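Local atomic coordinates of putative uncharacterized protein (Ustilago maydis, PDB entry 4GNX), a protein that probably binds single-stranded DNA as one of the protein subunits of the fungal replication protein A complex. Residues Pro11-Gln16 against His123-Ala127; Thr40-Arg46 against Asn87-Val93. One frame throughout, in Å; residues are numbered along the deposited sequence.

Contact 1 of 2, residues Pro11-Gln16 against His123-Ala127; sequences PVTIRQ and HRLEA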
ATOM      1  N   PRO B  11      -4.125   3.358  13.464  1.00 23.75           N
ATOM      2  CA  PRO B  11      -4.898   4.438  12.893  1.00 21.79           C
ATOM      3  C   PRO B  11      -6.410   4.175  13.166  1.00 20.83           C
ATOM      4  O   PRO B  11      -6.908   3.072  12.961  1.00 20.73           O
ATOM      5  CB  PRO B  11      -4.548   4.336  11.407  1.00 21.82           C
ATOM      6  CG  PRO B  11      -4.351   2.852  11.179  1.00 23.01           C
ATOM      7  CD  PRO B  11      -3.750   2.337  12.456  1.00 24.37           C
ATOM      8  N   VAL B  12      -7.113   5.189  13.647  1.00 20.50           N
ATOM      9  CA  VAL B  12      -8.465   5.019  14.126  1.00 21.14           C
ATOM     10  C   VAL B  12      -9.256   6.257  13.857  1.00 21.60           C
ATOM     11  O   VAL B  12      -8.689   7.334  13.691  1.00 21.09           O
ATOM     12  CB  VAL B  12      -8.535   4.781  15.655  1.00 22.19           C
ATOM     13  CG1 VAL B  12      -7.985   3.399  16.050  1.00 22.97           C
ATOM     14  CG2 VAL B  12      -7.848   5.904  16.412  1.00 21.74           C
ATOM     15  N   THR B  13     -10.577   6.089  13.818  1.00 23.16           N
ATOM     16  CA  THR B  13     -11.499   7.222  13.748  1.00 23.17           C
ATOM     17  C   THR B  13     -11.982   7.516  15.145  1.00 24.15           C
ATOM     18  O   THR B  13     -11.982   6.652  16.020  1.00 25.19           O
ATOM     19  CB  THR B  13     -12.752   6.893  12.941  1.00 24.05           C
ATOM     20  OG1 THR B  13     -13.491   5.861  13.638  1.00 25.47           O
ATOM     21  CG2 THR B  13     -12.386   6.476  11.487  1.00 22.77           C
ATOM     22  N   ILE B  14     -12.420   8.742  15.355  1.00 24.91           N
ATOM     23  CA  ILE B  14     -12.902   9.099  16.657  1.00 26.94           C
ATOM     24  C   ILE B  14     -14.027   8.158  17.060  1.00 28.36           C
ATOM     25  O   ILE B  14     -14.109   7.771  18.245  1.00 30.05           O
ATOM     26  CB  ILE B  14     -13.306  10.577  16.711  1.00 28.79           C
ATOM     27  CG1 ILE B  14     -12.027  11.439  16.541  1.00 28.07           C
ATOM     28  CG2 ILE B  14     -14.058  10.876  18.012  1.00 30.50           C
ATOM     29  CD1 ILE B  14     -12.268  12.923  16.368  1.00 28.42           C
ATOM     30  N   ARG B  15     -14.851   7.741  16.085  1.00 26.97           N
ATOM     31  CA  ARG B  15     -15.939   6.803  16.385  1.00 28.26           C
ATOM     32  C   ARG B  15     -15.464   5.495  17.007  1.00 29.10           C
ATOM     33  O   ARG B  15     -16.077   4.994  17.982  1.00 31.13           O
ATOM     34  CB  ARG B  15     -16.720   6.457  15.147  1.00 28.19           C
ATOM     35  CG  ARG B  15     -18.063   5.816  15.441  1.00 30.20           C
ATOM     36  CD  ARG B  15     -19.102   6.922  15.510  1.00 32.07           C
ATOM     37  NE  ARG B  15     -19.560   7.205  16.866  1.00 33.80           N
ATOM     38  CZ  ARG B  15     -20.115   8.342  17.266  1.00 34.92           C
ATOM     39  NH1 ARG B  15     -20.272   9.368  16.433  1.00 34.19           N
ATOM     40  NH2 ARG B  15     -20.498   8.454  18.525  1.00 37.60           N
ATOM     41  N   GLN B  16     -14.391   4.933  16.433  1.00 27.51           N
ATOM     42  CA  GLN B  16     -13.779   3.720  16.980  1.00 27.98           C
ATOM     43  C   GLN B  16     -13.246   3.984  18.366  1.00 28.48           C
ATOM     44  O   GLN B  16     -13.471   3.179  19.280  1.00 30.87           O
ATOM     45  CB  GLN B  16     -12.666   3.190  16.108  1.00 27.85           C
ATOM     46  CG  GLN B  16     -13.102   2.480  14.834  1.00 28.41           C
ATOM     47  CD  GLN B  16     -11.916   2.255  13.908  1.00 28.52           C
ATOM     48  OE1 GLN B  16     -11.176   3.208  13.561  1.00 27.85           O
ATOM     49  NE2 GLN B  16     -11.698   0.998  13.533  1.00 28.75           N
ATOM     50  N   HIS B 123      -5.765   9.000   5.614  1.00 29.77           N
ATOM     51  CA  HIS B 123      -6.064   8.512   6.946  1.00 28.91           C
ATOM     52  C   HIS B 123      -7.346   7.693   7.127  1.00 28.10           C
ATOM     53  O   HIS B 123      -7.355   6.734   7.919  1.00 27.70           O
ATOM     54  CB  HIS B 123      -6.038   9.618   7.969  1.00 28.12           C
ATOM     55  CG  HIS B 123      -6.432   9.129   9.299  1.00 28.21           C
ATOM     56  ND1 HIS B 123      -5.733   8.154   9.925  1.00 30.36           N
ATOM     57  CD2 HIS B 123      -7.536   9.397  10.085  1.00 28.03           C
ATOM     58  CE1 HIS B 123      -6.335   7.854  11.097  1.00 29.34           C
ATOM     59  NE2 HIS B 123      -7.434   8.614  11.198  1.00 29.68           N
ATOM     60  N   ARG B 124      -8.439   8.070   6.451  1.00 26.98           N
ATOM     61  CA  ARG B 124      -9.661   7.295   6.571  1.00 27.01           C
ATOM     62  C   ARG B 124      -9.430   5.882   6.061  1.00 28.90           C
ATOM     63  O   ARG B 124      -9.891   4.892   6.663  1.00 29.50           O
ATOM     64  CB  ARG B 124     -10.784   7.930   5.787  1.00 28.13           C
ATOM     65  CG  ARG B 124     -11.371   9.154   6.456  1.00 27.41           C
ATOM     66  CD  ARG B 124     -12.731   9.479   5.895  1.00 28.26           C
ATOM     67  NE  ARG B 124     -13.475  10.281   6.863  1.00 29.13           N
ATOM     68  CZ  ARG B 124     -14.800  10.410   6.894  1.00 29.93           C
ATOM     69  NH1 ARG B 124     -15.561   9.778   6.010  1.00 30.98           N
ATOM     70  NH2 ARG B 124     -15.355  11.172   7.827  1.00 30.23           N
ATOM     71  N   LEU B 125      -8.678   5.788   4.967  1.00 29.70           N
ATOM     72  CA  LEU B 125      -8.403   4.506   4.335  1.00 30.23           C
ATOM     73  C   LEU B 125      -7.513   3.659   5.210  1.00 31.36           C
ATOM     74  O   LEU B 125      -7.603   2.432   5.217  1.00 33.06           O
ATOM     75  CB  LEU B 125      -7.784   4.700   2.956  1.00 30.70           C
ATOM     76  CG  LEU B 125      -8.677   5.430   1.942  1.00 31.96           C
ATOM     77  CD1 LEU B 125      -7.965   5.634   0.617  1.00 34.54           C
ATOM     78  CD2 LEU B 125      -9.991   4.693   1.714  1.00 32.40           C
ATOM     79  N   GLU B 126      -6.646   4.311   5.962  1.00 31.91           N
ATOM     80  CA  GLU B 126      -5.693   3.576   6.750  1.00 33.00           C
ATOM     81  C   GLU B 126      -6.440   2.914   7.889  1.00 29.90           C
ATOM     82  O   GLU B 126      -6.163   1.766   8.229  1.00 29.65           O
ATOM     83  CB  GLU B 126      -4.604   4.512   7.250  1.00 37.76           C
ATOM     84  CG  GLU B 126      -3.251   3.827   7.396  1.00 45.02           C
ATOM     85  CD  GLU B 126      -2.172   4.712   8.009  1.00 49.20           C
ATOM     86  OE1 GLU B 126      -1.003   4.227   8.015  1.00 52.31           O
ATOM     87  OE2 GLU B 126      -2.487   5.859   8.477  1.00 48.74           O
ATOM     88  N   ALA B 127      -7.425   3.630   8.436  1.00 27.60           N
ATOM     89  CA  ALA B 127      -8.307   3.100   9.486  1.00 25.49           C
ATOM     90  C   ALA B 127      -9.138   1.952   8.979  1.00 25.25           C
ATOM     91  O   ALA B 127      -9.294   0.947   9.666  1.00 25.96           O
ATOM     92  CB  ALA B 127      -9.218   4.175  10.030  1.00 24.81           C
TER
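His123 makes the one hydrogen bond between the two segments: its NE2 donates to Val12 O at 3.1 Å (N-H...acceptor angle 140°). The CA-CB bond points sideways, but with chi1 near 180° (t) the ring reaches the chain at Pro11 and Val12, where strand 9-11 ends. There Val12 O and Pro11 CB both lie at the ring edge, and Pro11 CB is 4.0 Å from His123 CE1. One helical turn later, Glu126 receives the proline ring, its backbone O lying 3.6 Å from Pro11 CG. Pro11 packs against His123, Glu126 and Ala127, with 78 Å² of it covered. The contact joins the C-terminal helix 117-135 of an OB-fold subunit to the N-terminal strand 9-11 and helix 14-19; further along the C-terminal helix, Ala130 also touches Pro11, while Leu436 of a second subunit packs on Glu126. Ala127, small enough for close approach, ends the segment: its CA is 3.7 Å from Pro11 O, and its CB is 4.2 Å from each of Val12 CA, Thr13 CG2 and Gln16 OE1. Those last two residues form a capping box, with Gln16 N donating to Thr13 OG1 (3.1 Å) and Thr13 N to Gln16 OE1 (3.0 Å).

Contact 2 of 2, residues Thr40-Arg46 against Asn87-Val93; sequences TFVAVVR and NNVYVRV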
ATOM      1  N   THR B  40      -3.428   6.980  16.365  1.00 24.71           N
ATOM      2  CA  THR B  40      -3.303   8.208  15.612  1.00 24.68           C
ATOM      3  C   THR B  40      -4.513   8.519  14.736  1.00 23.11           C
ATOM      4  O   THR B  40      -5.205   7.624  14.238  1.00 22.26           O
ATOM      5  CB  THR B  40      -2.059   8.203  14.715  1.00 26.49           C
ATOM      6  OG1 THR B  40      -2.018   9.445  14.000  1.00 26.93           O
ATOM      7  CG2 THR B  40      -2.072   7.019  13.709  1.00 25.41           C
ATOM      8  N   PHE B  41      -4.750   9.799  14.524  1.00 23.42           N
ATOM      9  CA  PHE B  41      -5.884  10.212  13.707  1.00 23.49           C
ATOM     10  C   PHE B  41      -5.790  11.671  13.267  1.00 24.87           C
ATOM     11  O   PHE B  41      -4.959  12.450  13.770  1.00 26.92           O
ATOM     12  CB  PHE B  41      -7.210   9.945  14.439  1.00 22.52           C
ATOM     13  CG  PHE B  41      -7.419  10.793  15.649  1.00 22.89           C
ATOM     14  CD1 PHE B  41      -8.081  12.014  15.549  1.00 22.70           C
ATOM     15  CD2 PHE B  41      -6.986  10.365  16.892  1.00 23.90           C
ATOM     16  CE1 PHE B  41      -8.290  12.804  16.663  1.00 23.36           C
ATOM     17  CE2 PHE B  41      -7.192  11.162  18.019  1.00 25.29           C
ATOM     18  CZ  PHE B  41      -7.842  12.384  17.901  1.00 24.57           C
ATOM     19  N   VAL B  42      -6.650  12.034  12.325  1.00 24.40           N
ATOM     20  CA  VAL B  42      -6.635  13.365  11.736  1.00 24.80           C
ATOM     21  C   VAL B  42      -7.996  13.969  11.994  1.00 25.98           C
ATOM     22  O   VAL B  42      -9.002  13.281  11.922  1.00 27.57           O
ATOM     23  CB  VAL B  42      -6.368  13.285  10.235  1.00 24.20           C
ATOM     24  CG1 VAL B  42      -6.543  14.644   9.590  1.00 25.91           C
ATOM     25  CG2 VAL B  42      -4.965  12.746   9.971  1.00 23.93           C
ATOM     26  N   ALA B  43      -8.036  15.248  12.329  1.00 27.28           N
ATOM     27  CA  ALA B  43      -9.271  15.868  12.800  1.00 26.64           C
ATOM     28  C   ALA B  43      -9.139  17.373  12.714  1.00 28.77           C
ATOM     29  O   ALA B  43      -8.037  17.890  12.466  1.00 29.25           O
ATOM     30  CB  ALA B  43      -9.550  15.463  14.231  1.00 25.18           C
ATOM     31  N   VAL B  44     -10.265  18.060  12.935  1.00 29.39           N
ATOM     32  CA  VAL B  44     -10.314  19.513  12.911  1.00 30.28           C
ATOM     33  C   VAL B  44     -10.505  20.077  14.316  1.00 31.80           C
ATOM     34  O   VAL B  44     -11.390  19.637  15.072  1.00 33.13           O
ATOM     35  CB  VAL B  44     -11.426  20.019  11.991  1.00 31.38           C
ATOM     36  CG1 VAL B  44     -11.416  21.545  11.906  1.00 33.47           C
ATOM     37  CG2 VAL B  44     -11.231  19.439  10.611  1.00 30.94           C
ATOM     38  N   VAL B  45      -9.649  21.037  14.664  1.00 31.63           N
ATOM     39  CA  VAL B  45      -9.702  21.698  15.932  1.00 32.24           C
ATOM     40  C   VAL B  45     -10.909  22.608  15.890  1.00 34.49           C
ATOM     41  O   VAL B  45     -11.078  23.394  14.953  1.00 35.71           O
ATOM     42  CB  VAL B  45      -8.451  22.554  16.131  1.00 33.45           C
ATOM     43  CG1 VAL B  45      -8.395  23.103  17.556  1.00 35.92           C
ATOM     44  CG2 VAL B  45      -7.210  21.756  15.797  1.00 31.62           C
ATOM     45  N   ARG B  46     -11.736  22.514  16.914  1.00 35.31           N
ATOM     46  CA  ARG B  46     -12.936  23.319  16.992  1.00 38.08           C
ATOM     47  C   ARG B  46     -12.941  24.278  18.173  1.00 42.37           C
ATOM     48  O   ARG B  46     -13.598  25.320  18.121  1.00 45.25           O
ATOM     49  CB  ARG B  46     -14.155  22.422  17.069  1.00 36.89           C
ATOM     50  CG  ARG B  46     -14.464  21.742  15.764  1.00 34.89           C
ATOM     51  CD  ARG B  46     -14.804  22.704  14.635  1.00 36.05           C
ATOM     52  NE  ARG B  46     -15.165  21.947  13.440  1.00 34.79           N
ATOM     53  CZ  ARG B  46     -15.152  22.425  12.203  1.00 35.83           C
ATOM     54  NH1 ARG B  46     -14.795  23.689  11.963  1.00 37.84           N
ATOM     55  NH2 ARG B  46     -15.503  21.624  11.202  1.00 34.82           N
ATOM     56  N   ASN B  87      -8.226  27.184  15.454  1.00 46.30           N
ATOM     57  CA  ASN B  87      -9.525  26.604  15.176  1.00 43.35           C
ATOM     58  C   ASN B  87      -9.755  26.371  13.694  1.00 41.98           C
ATOM     59  O   ASN B  87      -9.207  27.085  12.853  1.00 43.85           O
ATOM     60  CB  ASN B  87     -10.617  27.495  15.740  1.00 45.46           C
ATOM     61  CG  ASN B  87     -10.887  27.192  17.175  1.00 46.28           C
ATOM     62  OD1 ASN B  87     -10.469  26.144  17.671  1.00 45.18           O
ATOM     63  ND2 ASN B  87     -11.577  28.082  17.858  1.00 48.98           N
ATOM     64  N   ASN B  88     -10.558  25.364  13.378  1.00 38.55           N
ATOM     65  CA  ASN B  88     -10.967  25.135  12.008  1.00 37.37           C
ATOM     66  C   ASN B  88      -9.793  24.722  11.088  1.00 35.90           C
ATOM     67  O   ASN B  88      -9.740  25.079   9.905  1.00 36.28           O
ATOM     68  CB  ASN B  88     -11.727  26.355  11.491  1.00 39.94           C
ATOM     69  CG  ASN B  88     -12.509  26.066  10.231  1.00 40.08           C
ATOM     70  OD1 ASN B  88     -13.115  24.985  10.071  1.00 37.97           O
ATOM     71  ND2 ASN B  88     -12.508  27.039   9.319  1.00 42.76           N
ATOM     72  N   VAL B  89      -8.888  23.920  11.651  1.00 34.16           N
ATOM     73  CA  VAL B  89      -7.634  23.506  10.998  1.00 33.68           C
ATOM     74  C   VAL B  89      -7.453  21.986  11.143  1.00 30.91           C
ATOM     75  O   VAL B  89      -7.637  21.432  12.229  1.00 29.56           O
ATOM     76  CB  VAL B  89      -6.417  24.260  11.633  1.00 35.08           C
ATOM     77  CG1 VAL B  89      -5.130  23.475  11.479  1.00 34.16           C
ATOM     78  CG2 VAL B  89      -6.260  25.666  11.065  1.00 37.77           C
ATOM     79  N   TYR B  90      -7.096  21.302  10.063  1.00 30.70           N
ATOM     80  CA  TYR B  90      -6.800  19.882  10.190  1.00 29.33           C
ATOM     81  C   TYR B  90      -5.472  19.609  10.891  1.00 30.32           C
ATOM     82  O   TYR B  90      -4.498  20.352  10.732  1.00 32.46           O
ATOM     83  CB  TYR B  90      -6.868  19.177   8.854  1.00 29.82           C
ATOM     84  CG  TYR B  90      -8.263  18.700   8.511  1.00 30.59           C
ATOM     85  CD1 TYR B  90      -9.074  19.434   7.665  1.00 32.27           C
ATOM     86  CD2 TYR B  90      -8.770  17.496   9.032  1.00 29.58           C
ATOM     87  CE1 TYR B  90     -10.338  18.992   7.341  1.00 32.77           C
ATOM     88  CE2 TYR B  90     -10.039  17.044   8.708  1.00 28.81           C
ATOM     89  CZ  TYR B  90     -10.823  17.804   7.877  1.00 30.86           C
ATOM     90  OH  TYR B  90     -12.097  17.403   7.551  1.00 31.57           O
ATOM     91  N   VAL B  91      -5.451  18.552  11.695  1.00 29.66           N
ATOM     92  CA  VAL B  91      -4.246  18.162  12.410  1.00 31.11           C
ATOM     93  C   VAL B  91      -4.103  16.650  12.503  1.00 30.73           C
ATOM     94  O   VAL B  91      -5.113  15.909  12.541  1.00 29.36           O
ATOM     95  CB  VAL B  91      -4.243  18.681  13.841  1.00 31.69           C
ATOM     96  CG1 VAL B  91      -4.339  20.195  13.871  1.00 33.48           C
ATOM     97  CG2 VAL B  91      -5.381  18.040  14.609  1.00 30.65           C
ATOM     98  N   ARG B  92      -2.842  16.212  12.548  1.00 31.39           N
ATOM     99  CA  ARG B  92      -2.488  14.813  12.789  1.00 30.77           C
ATOM    100  C   ARG B  92      -2.289  14.701  14.303  1.00 31.58           C
ATOM    101  O   ARG B  92      -1.545  15.479  14.905  1.00 34.07           O
ATOM    102  CB  ARG B  92      -1.219  14.446  11.970  1.00 31.63           C
ATOM    103  CG  ARG B  92      -0.744  12.982  11.854  1.00 30.70           C
ATOM    104  CD  ARG B  92      -1.752  11.959  12.312  1.00 28.25           C
ATOM    105  NE  ARG B  92      -1.919  10.699  11.549  1.00 27.19           N
ATOM    106  CZ  ARG B  92      -2.037  10.584  10.231  1.00 26.58           C
ATOM    107  NH1 ARG B  92      -1.895  11.651   9.473  1.00 27.41           N
ATOM    108  NH2 ARG B  92      -2.283   9.396   9.672  1.00 25.75           N
ATOM    109  N   VAL B  93      -2.982  13.759  14.922  1.00 30.02           N
ATOM    110  CA  VAL B  93      -2.870  13.583  16.364  1.00 31.58           C
ATOM    111  C   VAL B  93      -2.207  12.257  16.675  1.00 32.03           C
ATOM    112  O   VAL B  93      -2.604  11.229  16.144  1.00 32.26           O
ATOM    113  CB  VAL B  93      -4.256  13.631  17.043  1.00 31.39           C
ATOM    114  CG1 VAL B  93      -4.158  13.292  18.534  1.00 32.14           C
ATOM    115  CG2 VAL B  93      -4.891  15.006  16.841  1.00 32.01           C
TER
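Backbone groups alternate as in an antiparallel ladder. Phe41 N to Val93 O (3.0 Å) and Val93 N to Phe41 O (2.6 Å) form one hydrogen-bonded pair; Ala43 N to Val91 O (3.0 Å) and Val91 N to Ala43 O (2.8 Å) form the next. Val45 N donates to Val89 O (3.2 Å), while Val45 O accepts from Asn88 N (2.6 Å). This is the β1-β4 pairing of the OB-fold barrel, between strands 38-50 and 90-100. Thr40 OG1 accepts from Arg92 NE (2.8 Å) and donates to Val93 O (2.9 Å), which thereby has two donors. The Arg92 guanidinium, whose face lies over Val42 CG2, is salt-bridged to Glu119. Arg46 pairs chiefly with Glu60, its NH1 bond to Asn88 OD1 (2.8 Å, 125°) being weak; Asn88 ND2 bonds to Ile79 O and Tyr90 OH to Glu62 OE1, both of a neighbouring subunit. On the sheet face carrying Phe41, Ala43, Val91 and Val93, opposite Val42 and Tyr90, Val93 CB lies 4.0 Å from the Phe41 ring centroid, a CH-pi contact.

The centres of the two contacts lie 13 Å apart, yet their residues touch: Val12 N is 3.1 Å from Thr40 O, a probable hydrogen bond, and His123 NE2 is 3.4 Å from Phe41 CA. In sequence, 11-16 comes first, then both strands of contact 2, and 123-127 last, so contact 1 brings together regions from either side of the barrel strands. Strand 9-11 runs parallel to 38-50, extending the sheet of contact 2 toward contact 1, and helix 117-135 reaches both, since His123 touches Phe41, Val42 and Arg92. The bound nucleic acid stays about 12 Å from contact 1 and 8 Å from contact 2, measured between nearest atoms, so neither contact itself holds the DNA.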